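Long-range contact in tail protein, 43 kDa (Neisseria meningitidis MC58, PDB 3D37), which is of unknown function but is probably a baseplate hub component of a Mu-like phage tail: residues A[312-320]-A[331-341]. Numbering follows the deposited sequence.
Sequences AVFFLMGRR and TELRLKEDGIW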
loop_
_atom_site.group_PDB
_atom_site.type_symbol
_atom_site.label_atom_id
_atom_site.label_comp_id
_atom_site.label_asym_id
_atom_site.label_seq_id
_atom_site.Cartn_x
_atom_site.Cartn_y
_atom_site.Cartn_z
ATOM N N ALA A 312 -35.535 -16.139 -0.009
ATOM C CA ALA A 312 -36.275 -15.891 1.235
ATOM C C ALA A 312 -36.396 -14.409 1.497
ATOM O O ALA A 312 -35.744 -13.580 0.835
ATOM C CB ALA A 312 -35.555 -16.571 2.407
ATOM N N VAL A 313 -37.259 -14.079 2.441
ATOM C CA VAL A 313 -37.470 -12.726 2.877
ATOM C C VAL A 313 -36.719 -12.565 4.217
ATOM O O VAL A 313 -36.709 -13.475 5.088
ATOM C CB VAL A 313 -38.975 -12.373 3.067
ATOM C CG1 VAL A 313 -39.158 -10.947 3.635
ATOM C CG2 VAL A 313 -39.745 -12.555 1.765
ATOM N N PHE A 314 -36.064 -11.418 4.321
ATOM C CA PHE A 314 -35.309 -11.005 5.478
ATOM C C PHE A 314 -35.796 -9.627 5.937
ATOM O O PHE A 314 -36.354 -8.833 5.155
ATOM C CB PHE A 314 -33.802 -10.983 5.182
ATOM C CG PHE A 314 -33.252 -12.313 4.764
ATOM C CD1 PHE A 314 -32.804 -13.225 5.705
ATOM C CD2 PHE A 314 -33.216 -12.669 3.422
ATOM C CE1 PHE A 314 -32.319 -14.482 5.319
ATOM C CE2 PHE A 314 -32.755 -13.923 3.016
ATOM C CZ PHE A 314 -32.282 -14.833 3.973
ATOM N N PHE A 315 -35.568 -9.396 7.227
ATOM C CA PHE A 315 -35.941 -8.186 7.937
ATOM C C PHE A 315 -34.726 -7.264 8.125
ATOM O O PHE A 315 -33.647 -7.685 8.595
ATOM C CB PHE A 315 -36.500 -8.542 9.289
ATOM C CG PHE A 315 -36.941 -7.355 10.075
ATOM C CD1 PHE A 315 -38.035 -6.615 9.655
ATOM C CD2 PHE A 315 -36.253 -6.954 11.234
ATOM C CE1 PHE A 315 -38.452 -5.479 10.374
ATOM C CE2 PHE A 315 -36.660 -5.816 11.959
ATOM C CZ PHE A 315 -37.764 -5.078 11.528
ATOM N N LEU A 316 -34.884 -6.028 7.690
ATOM C CA LEU A 316 -33.807 -5.061 7.717
ATOM C C LEU A 316 -33.689 -4.378 9.085
ATOM O O LEU A 316 -34.521 -3.607 9.480
ATOM C CB LEU A 316 -33.945 -4.039 6.586
ATOM C CG LEU A 316 -32.840 -3.009 6.402
ATOM C CD1 LEU A 316 -31.528 -3.714 5.956
ATOM C CD2 LEU A 316 -33.287 -1.916 5.358
ATOM N N MET A 317 -32.608 -4.674 9.772
ATOM C CA MET A 317 -32.461 -4.294 11.195
ATOM C C MET A 317 -31.551 -3.088 11.305
ATOM O O MET A 317 -31.595 -2.363 12.267
ATOM C CB MET A 317 -31.877 -5.524 11.954
ATOM C CG MET A 317 -31.784 -5.423 13.418
ATOM S SD MET A 317 -33.344 -5.609 14.381
ATOM C CE MET A 317 -33.499 -7.389 14.008
ATOM N N GLY A 318 -30.676 -2.931 10.325
ATOM C CA GLY A 318 -29.689 -1.872 10.273
ATOM C C GLY A 318 -29.308 -1.517 8.859
ATOM O O GLY A 318 -29.393 -2.349 7.952
ATOM N N ARG A 319 -28.983 -0.243 8.643
ATOM C CA ARG A 319 -28.562 0.191 7.361
ATOM C C ARG A 319 -27.642 1.383 7.389
ATOM O O ARG A 319 -27.800 2.297 8.184
ATOM C CB ARG A 319 -29.746 0.418 6.404
ATOM C CG ARG A 319 -30.495 1.639 6.564
ATOM C CD ARG A 319 -29.943 2.844 5.752
ATOM N NE ARG A 319 -30.785 3.913 6.220
ATOM C CZ ARG A 319 -30.577 4.743 7.231
ATOM N NH1 ARG A 319 -29.461 4.805 7.909
ATOM N NH2 ARG A 319 -31.540 5.566 7.533
ATOM N N ARG A 320 -26.686 1.351 6.478
ATOM C CA ARG A 320 -25.668 2.384 6.396
ATOM C C ARG A 320 -25.566 2.928 4.976
ATOM O O ARG A 320 -25.187 2.222 4.061
ATOM C CB ARG A 320 -24.378 1.758 6.929
ATOM C CG ARG A 320 -23.090 2.557 7.039
ATOM C CD ARG A 320 -22.034 1.551 7.610
ATOM N NE ARG A 320 -20.725 2.019 7.312
ATOM C CZ ARG A 320 -19.649 1.265 7.026
ATOM N NH1 ARG A 320 -19.668 -0.086 7.052
ATOM N NH2 ARG A 320 -18.526 1.909 6.681
ATOM N N THR A 331 -25.298 1.419 -0.107
ATOM C CA THR A 331 -25.986 1.143 1.100
ATOM C C THR A 331 -25.572 -0.261 1.565
ATOM O O THR A 331 -25.608 -1.245 0.799
ATOM C CB THR A 331 -27.566 1.312 1.008
ATOM O OG1 THR A 331 -27.877 2.514 0.287
ATOM C CG2 THR A 331 -28.215 1.373 2.457
ATOM N N GLU A 332 -25.173 -0.334 2.835
ATOM C CA GLU A 332 -25.062 -1.628 3.523
ATOM C C GLU A 332 -26.325 -1.931 4.218
ATOM O O GLU A 332 -26.891 -1.095 4.999
ATOM C CB GLU A 332 -23.885 -1.561 4.502
ATOM C CG GLU A 332 -23.816 -2.701 5.507
ATOM C CD GLU A 332 -22.666 -2.453 6.539
ATOM O OE1 GLU A 332 -21.527 -2.273 6.020
ATOM O OE2 GLU A 332 -22.955 -2.437 7.786
ATOM N N LEU A 333 -26.822 -3.123 3.946
ATOM C CA LEU A 333 -28.099 -3.599 4.462
ATOM C C LEU A 333 -27.847 -4.777 5.415
ATOM O O LEU A 333 -27.339 -5.819 4.986
ATOM C CB LEU A 333 -29.032 -4.004 3.314
ATOM C CG LEU A 333 -29.250 -2.981 2.160
ATOM C CD1 LEU A 333 -29.958 -3.692 1.010
ATOM C CD2 LEU A 333 -30.026 -1.757 2.655
ATOM N N ARG A 334 -28.105 -4.572 6.700
ATOM C CA ARG A 334 -27.868 -5.607 7.719
ATOM C C ARG A 334 -29.191 -6.295 7.956
ATOM O O ARG A 334 -30.081 -5.768 8.583
ATOM C CB ARG A 334 -27.293 -5.016 9.015
ATOM C CG ARG A 334 -25.974 -4.282 8.712
ATOM C CD ARG A 334 -25.201 -3.916 9.997
ATOM N NE ARG A 334 -25.899 -2.915 10.788
ATOM C CZ ARG A 334 -25.706 -1.608 10.693
ATOM N NH1 ARG A 334 -24.859 -1.089 9.803
ATOM N NH2 ARG A 334 -26.402 -0.803 11.456
ATOM N N LEU A 335 -29.294 -7.485 7.394
ATOM C CA LEU A 335 -30.511 -8.249 7.315
ATOM C C LEU A 335 -30.522 -9.429 8.293
ATOM O O LEU A 335 -29.493 -10.077 8.562
ATOM C CB LEU A 335 -30.693 -8.700 5.880
ATOM C CG LEU A 335 -31.023 -7.609 4.871
ATOM C CD1 LEU A 335 -30.689 -8.050 3.458
ATOM C CD2 LEU A 335 -32.528 -7.181 5.019
ATOM N N LYS A 336 -31.702 -9.701 8.835
ATOM C CA LYS A 336 -31.900 -10.723 9.829
ATOM C C LYS A 336 -33.012 -11.641 9.393
ATOM O O LYS A 336 -33.829 -11.272 8.552
ATOM C CB LYS A 336 -32.241 -10.080 11.189
ATOM C CG LYS A 336 -31.095 -9.183 11.772
ATOM C CD LYS A 336 -30.000 -10.110 12.320
ATOM C CE LYS A 336 -28.977 -9.473 13.175
ATOM N NZ LYS A 336 -28.028 -10.501 13.653
ATOM N N GLU A 337 -33.013 -12.855 9.958
ATOM C CA GLU A 337 -34.112 -13.782 9.815
ATOM C C GLU A 337 -35.455 -13.070 10.030
ATOM O O GLU A 337 -35.663 -12.319 11.008
ATOM C CB GLU A 337 -33.977 -14.923 10.822
ATOM C CG GLU A 337 -34.972 -16.050 10.659
ATOM C CD GLU A 337 -34.761 -17.210 11.630
ATOM O OE1 GLU A 337 -33.893 -17.139 12.535
ATOM O OE2 GLU A 337 -35.540 -18.170 11.511
ATOM N N ASP A 338 -36.387 -13.364 9.133
ATOM C CA ASP A 338 -37.748 -12.797 9.193
ATOM C C ASP A 338 -38.622 -13.334 10.312
ATOM O O ASP A 338 -38.515 -14.487 10.708
ATOM C CB ASP A 338 -38.398 -13.049 7.833
ATOM C CG ASP A 338 -39.631 -12.190 7.570
ATOM O OD1 ASP A 338 -39.627 -11.003 7.950
ATOM O OD2 ASP A 338 -40.565 -12.751 6.938
ATOM N N GLY A 339 -39.455 -12.462 10.881
ATOM C CA GLY A 339 -40.486 -12.862 11.819
ATOM C C GLY A 339 -40.022 -13.080 13.257
ATOM O O GLY A 339 -40.830 -13.405 14.094
ATOM N N ILE A 340 -38.742 -12.870 13.557
ATOM C CA ILE A 340 -38.164 -13.234 14.864
ATOM C C ILE A 340 -38.182 -12.084 15.891
ATOM O O ILE A 340 -38.537 -12.277 17.046
ATOM C CB ILE A 340 -36.696 -13.794 14.654
ATOM C CG1 ILE A 340 -36.710 -15.048 13.745
ATOM C CG2 ILE A 340 -36.012 -14.094 15.981
ATOM C CD1 ILE A 340 -37.663 -16.208 14.182
ATOM N N TRP A 341 -37.824 -10.879 15.468
ATOM C CA TRP A 341 -37.719 -9.689 16.340
ATOM C C TRP A 341 -39.102 -9.151 16.711
ATOM O O TRP A 341 -39.951 -9.046 15.854
ATOM C CB TRP A 341 -36.889 -8.559 15.627
ATOM C CG TRP A 341 -36.506 -7.364 16.525
ATOM C CD1 TRP A 341 -35.795 -7.415 17.698
ATOM C CD2 TRP A 341 -36.871 -5.961 16.349
ATOM N NE1 TRP A 341 -35.681 -6.162 18.232
ATOM C CE2 TRP A 341 -36.338 -5.255 17.444
ATOM C CE3 TRP A 341 -37.583 -5.253 15.375
ATOM C CZ2 TRP A 341 -36.469 -3.858 17.581
ATOM C CZ3 TRP A 341 -37.718 -3.861 15.515
ATOM C CH2 TRP A 341 -37.161 -3.186 16.599
HETATM O O HOH W 1 -35.735 -15.139 6.891
#
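Phe-315 and Lys-336 trade two backbone hydrogen bonds, Phe-315 N to Lys-336 O at 2.9 Å and Lys-336 N to Phe-315 O at 2.8 Å, and Arg-320 and Glu-332 form a second reciprocal pair. Between them the register slips by one residue. Arg-334 O takes the N-H of Met-317 at 3.0 Å, nearly in line with its carbonyl, and a weak second bond from Gly-318 N, while Arg-334 N returns a bond to Gly-318 O. Glycine suits the bulge because, having no side chain, it lets one face of the Arg-334 guanidinium lie close over the peptide joining Gly-318 to Arg-319. Glu-332 centres a salt-bridge network: its OE2 takes Arg-334 NH1 at 3.1 Å, in the guanidinium plane, and its OE1 meets the extended Arg-320 through a salt bridge to NH1 whose hydrogen bond is weak and bent. The NH2 groups continue outward, that of Arg-334 to Asp-28 and Asp-30, that of Arg-320 to Asp-26. Lys-336 bends away to give NZ to Leu-275 O and Phe-278 O, leaving its CG against Met-317 CE. With chi2 and chi3 both turned near 70°, Met-317 sets SD over the five-membered ring of Trp-341, 4.2 Å from its centroid, whereas Phe-315 meets that indole rim to rim. On the other face of the sheet, away from Phe-315 and Lys-336, Leu-316 CD1 packs on Leu-333 CB and Leu-335 CD2, apolar contacts suited to this buried side. Where the strands part, a water donates to Val-313 O and accepts from Asp-338 N, and the Asp-338 carboxylate pairs with Arg-300. Gly-339, at positive phi, fits the type II turn from Glu-337 to Ile-340. The whole is an antiparallel beta hairpin interrupted by a classic beta bulge, consistent with the barrel-like domains of this family.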